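Side-chain contacts in D-2-hydroxyacid dehydrogensase protein (Ketogulonicigenium vulgare, PDB 4LSW), which probably catalyses the NAD(P)-dependent interconversion of D-2-hydroxyacids and 2-oxoacids: residues Glu123-Arg127 with Ser128-Ala132; Gly135-Pro138 with Leu139-Arg142. All coordinates share one frame; numbering follows the deposited sequence.

Two consecutive pieces of one excursion illustrate how a surface segment can be shaped by contacts between near neighbours in sequence. Following the chain from the N terminus, interaction 1 comes first: it closes the sharp turn where helix 119-128 ends and the short helix 130-133 starts. Interaction 2 follows in series, within the extended loop that leads from helix 130-133 back to strand 147-151 of the parallel sheet in the Rossmann-type NAD-binding domain. The two neither nest nor cross, yet they touch: Trp125 of interaction 1 meets segment 135-138 of interaction 2, tying the start of the loop back to helix 119-128, the earlier of the two helices.

Interaction 1. Residues Glu123-Arg127 with Ser128-Ala132; sequences ETWAR and SGKWA
The indole of Trp125 carries Lys130 and the start of Trp131 on one face, and this packing bridges the tight link between two consecutive helices: Gly129, with positive phi, follows helix 119-128 and stands at the N-cap position of helix 130-133. Lys130 CB sits over the six-membered ring in a CH-pi contact, 3.8 Å from the centroid of the Trp125 ring and 5° off its normal. Further along, Trp131 N lies above the same face, nearer the rim. A chi1 of -162° sets Trp125 CG beside the carbonyl carbon, and the ring extends from there against Lys130 and Trp131. The two indoles are oblique, with Trp125 CD1 3.7 Å from Trp131 CB. Outside the turn, Gly135 O takes the Trp125 NE1 hydrogen bond.

Another flat pair lies along the first helix: the guanidinium of Arg127 meets the carboxylate of Glu123 side-on and in plane, NE reaching OE2 and NH2 reaching OE1, each on a syn lone pair. This salt bridge spans one helical turn on the surface.

At the helix end, Thr124 O is gripped twice by Ser128, whose N and OG arrive from opposite faces of the carbonyl plane. Ser128 OG lies 2.8 Å from Thr124 O.

Interaction 2. Residues Gly135-Pro138 with Leu139-Arg142; sequences GLYP and LKRR
Tyr137 and Lys140 cross at about a right angle, the lysine's CE brought against the phenol three residues back in an extended surface loop. The loop belongs to the Rossmann-type NAD-binding domain and runs from helix 130-133 toward strand 147-151. Backbone angles from Leu136 to Leu139 are close to those of polyproline II. No hydrogen bond joins the two segments; the contacts across them are packing. A bend at chi2 (-71°) turns the Lys140 chain back toward the tyrosine. Its CE approaches the ring obliquely, 3.5 Å from Tyr137 CE2, and is similarly close to Pro138 O. CE thus touches both the phenol and the proline carbonyl oxygen, while Lys140 NZ remains 3.9 Å from Tyr137 OH.

The hydroxyl itself makes a weak hydrogen bond to Gly118 O, and the ring also meets Trp125, which sets Tyr137 against helix 119-128 and the residue just before it. Further along, Arg141 ties the chain down through a salt bridge to Glu226 and backbone bonding with Ser116.

A lighter apolar contact joins one leucine from each segment, the two meeting through one methyl each: Leu136 CD2 stands 4.4 Å from Leu139 CD2.

Interaction 1. Residues Glu123-Arg127 with Ser128-Ala132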
ATOM      1  N   GLU A 123     -23.272  -6.924  12.173  1.00 12.17           N
ATOM      2  CA  GLU A 123     -22.659  -7.320  13.440  1.00 13.60           C
ATOM      3  C   GLU A 123     -23.306  -6.529  14.571  1.00 16.02           C
ATOM      4  O   GLU A 123     -23.809  -7.111  15.533  1.00 16.51           O
ATOM      5  CB  GLU A 123     -21.152  -7.058  13.409  1.00 13.48           C
ATOM      6  CG  GLU A 123     -20.298  -8.222  13.877  1.00 14.99           C
ATOM      7  CD  GLU A 123     -20.304  -8.412  15.381  1.00 20.35           C
ATOM      8  OE1 GLU A 123     -19.970  -9.528  15.825  1.00 15.71           O
ATOM      9  OE2 GLU A 123     -20.629  -7.452  16.115  1.00 16.49           O
ATOM     10  N   THR A 124     -23.303  -5.204  14.427  1.00 14.39           N
ATOM     11  CA  THR A 124     -23.923  -4.305  15.404  1.00 16.00           C
ATOM     12  C   THR A 124     -25.391  -4.670  15.620  1.00 18.42           C
ATOM     13  O   THR A 124     -25.876  -4.650  16.754  1.00 16.60           O
ATOM     14  CB  THR A 124     -23.815  -2.822  14.969  1.00 16.79           C
ATOM     15  OG1 THR A 124     -22.443  -2.462  14.782  1.00 19.75           O
ATOM     16  CG2 THR A 124     -24.440  -1.888  16.016  1.00 17.36           C
ATOM     17  N   TRP A 125     -26.090  -5.016  14.540  1.00 15.68           N
ATOM     18  CA  TRP A 125     -27.502  -5.377  14.610  1.00 15.42           C
ATOM     19  C   TRP A 125     -27.733  -6.556  15.559  1.00 19.65           C
ATOM     20  O   TRP A 125     -28.618  -6.517  16.416  1.00 18.29           O
ATOM     21  CB  TRP A 125     -28.042  -5.695  13.213  1.00 17.05           C
ATOM     22  CG  TRP A 125     -29.533  -5.665  13.103  1.00 16.27           C
ATOM     23  CD1 TRP A 125     -30.371  -6.735  12.993  1.00 13.80           C
ATOM     24  CD2 TRP A 125     -30.366  -4.496  13.078  1.00 18.77           C
ATOM     25  NE1 TRP A 125     -31.680  -6.304  12.909  1.00 18.48           N
ATOM     26  CE2 TRP A 125     -31.699  -4.935  12.960  1.00 19.01           C
ATOM     27  CE3 TRP A 125     -30.111  -3.122  13.144  1.00 22.03           C
ATOM     28  CZ2 TRP A 125     -32.774  -4.047  12.908  1.00 20.84           C
ATOM     29  CZ3 TRP A 125     -31.178  -2.243  13.095  1.00 24.88           C
ATOM     30  CH2 TRP A 125     -32.492  -2.711  12.977  1.00 23.43           C
ATOM     31  N   ALA A 126     -26.923  -7.598  15.421  1.00 14.62           N
ATOM     32  CA  ALA A 126     -27.055  -8.763  16.285  1.00 15.13           C
ATOM     33  C   ALA A 126     -26.517  -8.457  17.681  1.00 17.32           C
ATOM     34  O   ALA A 126     -27.150  -8.793  18.688  1.00 18.46           O
ATOM     35  CB  ALA A 126     -26.319  -9.956  15.671  1.00 15.29           C
ATOM     36  N   ARG A 127     -25.361  -7.799  17.738  1.00 15.83           N
ATOM     37  CA  ARG A 127     -24.692  -7.541  19.015  1.00 17.60           C
ATOM     38  C   ARG A 127     -25.505  -6.631  19.937  1.00 21.46           C
ATOM     39  O   ARG A 127     -25.611  -6.894  21.138  1.00 21.64           O
ATOM     40  CB  ARG A 127     -23.287  -6.971  18.797  1.00 18.83           C
ATOM     41  CG  ARG A 127     -22.438  -6.899  20.064  1.00 16.25           C
ATOM     42  CD  ARG A 127     -20.970  -6.619  19.752  1.00 16.76           C
ATOM     43  NE  ARG A 127     -20.384  -7.681  18.929  1.00 19.20           N
ATOM     44  CZ  ARG A 127     -19.850  -8.795  19.418  1.00 21.62           C
ATOM     45  NH1 ARG A 127     -19.820  -8.995  20.727  1.00 18.53           N
ATOM     46  NH2 ARG A 127     -19.345  -9.709  18.598  1.00 18.91           N
ATOM     47  N   SER A 128     -26.085  -5.576  19.369  1.00 18.76           N
ATOM     48  CA  SER A 128     -26.845  -4.591  20.145  1.00 17.37           C
ATOM     49  C   SER A 128     -28.170  -5.148  20.641  1.00 22.67           C
ATOM     50  O   SER A 128     -28.753  -4.620  21.591  1.00 25.10           O
ATOM     51  CB  SER A 128     -27.133  -3.356  19.290  1.00 18.10           C
ATOM     52  OG  SER A 128     -28.072  -3.680  18.274  1.00 23.13           O
ATOM     53  N   GLY A 129     -28.660  -6.193  19.986  1.00 19.56           N
ATOM     54  CA  GLY A 129     -29.929  -6.795  20.356  1.00 19.68           C
ATOM     55  C   GLY A 129     -31.105  -6.347  19.504  1.00 20.01           C
ATOM     56  O   GLY A 129     -32.245  -6.754  19.746  1.00 22.46           O
ATOM     57  N   LYS A 130     -30.837  -5.517  18.500  1.00 21.22           N
ATOM     58  CA  LYS A 130     -31.896  -5.015  17.633  1.00 20.81           C
ATOM     59  C   LYS A 130     -32.478  -6.095  16.718  1.00 18.06           C
ATOM     60  O   LYS A 130     -33.614  -5.984  16.265  1.00 19.60           O
ATOM     61  CB  LYS A 130     -31.409  -3.805  16.830  1.00 19.21           C
ATOM     62  CG  LYS A 130     -31.018  -2.623  17.709  1.00 25.17           C
ATOM     63  CD  LYS A 130     -30.749  -1.355  16.910  1.00 32.03           C
ATOM     64  CE  LYS A 130     -29.982  -0.353  17.766  1.00 32.91           C
ATOM     65  NZ  LYS A 130     -29.870   0.993  17.142  1.00 40.01           N
ATOM     66  N   TRP A 131     -31.701  -7.144  16.455  1.00 15.47           N
ATOM     67  CA  TRP A 131     -32.189  -8.280  15.678  1.00 16.85           C
ATOM     68  C   TRP A 131     -33.415  -8.902  16.355  1.00 18.15           C
ATOM     69  O   TRP A 131     -34.423  -9.184  15.708  1.00 20.69           O
ATOM     70  CB  TRP A 131     -31.067  -9.315  15.509  1.00 18.40           C
ATOM     71  CG  TRP A 131     -31.409 -10.504  14.658  1.00 17.27           C
ATOM     72  CD1 TRP A 131     -32.388 -10.594  13.710  1.00 17.40           C
ATOM     73  CD2 TRP A 131     -30.748 -11.777  14.669  1.00 15.38           C
ATOM     74  NE1 TRP A 131     -32.385 -11.847  13.140  1.00 17.17           N
ATOM     75  CE2 TRP A 131     -31.388 -12.591  13.716  1.00 14.59           C
ATOM     76  CE3 TRP A 131     -29.683 -12.308  15.404  1.00 15.46           C
ATOM     77  CZ2 TRP A 131     -30.997 -13.909  13.474  1.00 14.39           C
ATOM     78  CZ3 TRP A 131     -29.293 -13.617  15.159  1.00 13.22           C
ATOM     79  CH2 TRP A 131     -29.946 -14.399  14.202  1.00 13.52           C
ATOM     80  N   ALA A 132     -33.337  -9.083  17.668  1.00 21.67           N
ATOM     81  CA  ALA A 132     -34.440  -9.673  18.414  1.00 20.92           C
ATOM     82  C   ALA A 132     -35.561  -8.668  18.676  1.00 21.15           C
ATOM     83  O   ALA A 132     -36.737  -9.007  18.590  1.00 23.60           O
ATOM     84  CB  ALA A 132     -33.940 -10.267  19.724  1.00 23.06           C
TER

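Interaction 2. Residues Gly135-Pro138 with Leu139-Arg142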
ATOM      1  N   GLY A 135     -36.313  -6.740  14.480  1.00 27.00           N
ATOM      2  CA  GLY A 135     -36.572  -7.670  13.400  1.00 27.75           C
ATOM      3  C   GLY A 135     -35.397  -7.762  12.445  1.00 22.36           C
ATOM      4  O   GLY A 135     -34.253  -7.543  12.833  1.00 23.72           O
ATOM      5  N   LEU A 136     -35.700  -8.087  11.194  1.00 21.54           N
ATOM      6  CA  LEU A 136     -34.703  -8.314  10.143  1.00 24.89           C
ATOM      7  C   LEU A 136     -33.748  -7.141   9.901  1.00 23.00           C
ATOM      8  O   LEU A 136     -34.172  -5.988   9.855  1.00 22.80           O
ATOM      9  CB  LEU A 136     -35.429  -8.605   8.829  1.00 27.78           C
ATOM     10  CG  LEU A 136     -35.191  -9.890   8.045  1.00 35.64           C
ATOM     11  CD1 LEU A 136     -36.373 -10.848   8.196  1.00 28.12           C
ATOM     12  CD2 LEU A 136     -34.943  -9.555   6.576  1.00 32.60           C
ATOM     13  N   TYR A 137     -32.464  -7.446   9.715  1.00 17.52           N
ATOM     14  CA  TYR A 137     -31.516  -6.487   9.154  1.00 18.47           C
ATOM     15  C   TYR A 137     -31.978  -6.255   7.721  1.00 13.58           C
ATOM     16  O   TYR A 137     -32.435  -7.186   7.061  1.00 14.61           O
ATOM     17  CB  TYR A 137     -30.100  -7.079   9.179  1.00 16.15           C
ATOM     18  CG  TYR A 137     -28.967  -6.125   8.858  1.00 15.40           C
ATOM     19  CD1 TYR A 137     -28.749  -4.978   9.611  1.00 13.16           C
ATOM     20  CD2 TYR A 137     -28.077  -6.405   7.822  1.00 13.89           C
ATOM     21  CE1 TYR A 137     -27.696  -4.122   9.321  1.00 15.16           C
ATOM     22  CE2 TYR A 137     -27.035  -5.562   7.528  1.00 16.36           C
ATOM     23  CZ  TYR A 137     -26.842  -4.423   8.272  1.00 14.27           C
ATOM     24  OH  TYR A 137     -25.793  -3.583   7.973  1.00 16.52           O
ATOM     25  N   PRO A 138     -31.895  -5.003   7.241  1.00 13.99           N
ATOM     26  CA  PRO A 138     -32.324  -4.731   5.865  1.00 15.95           C
ATOM     27  C   PRO A 138     -31.567  -5.582   4.843  1.00 11.98           C
ATOM     28  O   PRO A 138     -30.387  -5.883   5.047  1.00 14.63           O
ATOM     29  CB  PRO A 138     -31.971  -3.249   5.678  1.00 16.43           C
ATOM     30  CG  PRO A 138     -31.999  -2.676   7.066  1.00 17.12           C
ATOM     31  CD  PRO A 138     -31.449  -3.784   7.938  1.00 18.60           C
ATOM     32  N   LEU A 139     -32.256  -5.974   3.776  1.00 10.36           N
ATOM     33  CA  LEU A 139     -31.627  -6.699   2.677  1.00 11.28           C
ATOM     34  C   LEU A 139     -30.508  -5.874   2.054  1.00 11.83           C
ATOM     35  O   LEU A 139     -30.639  -4.660   1.860  1.00 13.49           O
ATOM     36  CB  LEU A 139     -32.656  -7.094   1.623  1.00  9.92           C
ATOM     37  CG  LEU A 139     -33.784  -8.030   2.069  1.00 10.49           C
ATOM     38  CD1 LEU A 139     -34.756  -8.283   0.925  1.00 12.73           C
ATOM     39  CD2 LEU A 139     -33.207  -9.336   2.563  1.00  9.54           C
ATOM     40  N   LYS A 140     -29.392  -6.537   1.762  1.00  8.49           N
ATOM     41  CA  LYS A 140     -28.242  -5.864   1.165  1.00  9.93           C
ATOM     42  C   LYS A 140     -28.045  -6.290  -0.296  1.00  7.30           C
ATOM     43  O   LYS A 140     -28.981  -6.779  -0.930  1.00  9.85           O
ATOM     44  CB  LYS A 140     -27.001  -6.076   2.043  1.00  9.10           C
ATOM     45  CG  LYS A 140     -27.207  -5.542   3.467  1.00 11.41           C
ATOM     46  CD  LYS A 140     -27.247  -4.006   3.486  1.00 14.58           C
ATOM     47  CE  LYS A 140     -27.813  -3.478   4.799  1.00 17.73           C
ATOM     48  NZ  LYS A 140     -27.654  -2.003   4.920  1.00 27.98           N
ATOM     49  N   ARG A 141     -26.847  -6.081  -0.836  1.00  8.36           N
ATOM     50  CA  ARG A 141     -26.630  -6.244  -2.269  1.00  7.57           C
ATOM     51  C   ARG A 141     -25.658  -7.361  -2.624  1.00  5.78           C
ATOM     52  O   ARG A 141     -24.567  -7.461  -2.057  1.00  6.86           O
ATOM     53  CB  ARG A 141     -26.138  -4.934  -2.888  1.00  9.59           C
ATOM     54  CG  ARG A 141     -27.136  -3.779  -2.784  1.00 13.98           C
ATOM     55  CD  ARG A 141     -28.434  -4.083  -3.521  1.00 13.47           C
ATOM     56  NE  ARG A 141     -28.235  -4.408  -4.936  1.00 15.11           N
ATOM     57  CZ  ARG A 141     -28.176  -3.514  -5.922  1.00 18.71           C
ATOM     58  NH1 ARG A 141     -28.292  -2.216  -5.661  1.00 17.21           N
ATOM     59  NH2 ARG A 141     -28.002  -3.917  -7.175  1.00 16.15           N
ATOM     60  N   ARG A 142     -26.073  -8.172  -3.592  1.00  7.07           N
ATOM     61  CA  ARG A 142     -25.274  -9.267  -4.121  1.00  6.35           C
ATOM     62  C   ARG A 142     -23.913  -8.844  -4.675  1.00  8.33           C
ATOM     63  O   ARG A 142     -23.759  -7.766  -5.274  1.00  7.29           O
ATOM     64  CB  ARG A 142     -26.060  -9.989  -5.212  1.00  5.01           C
ATOM     65  CG  ARG A 142     -25.262 -11.090  -5.926  1.00  5.94           C
ATOM     66  CD  ARG A 142     -26.103 -11.809  -6.969  1.00  7.49           C
ATOM     67  NE  ARG A 142     -27.265 -12.480  -6.384  1.00  7.79           N
ATOM     68  CZ  ARG A 142     -28.154 -13.159  -7.103  1.00  8.80           C
ATOM     69  NH1 ARG A 142     -27.999 -13.259  -8.425  1.00 10.12           N
ATOM     70  NH2 ARG A 142     -29.193 -13.735  -6.513  1.00 11.03           N
TER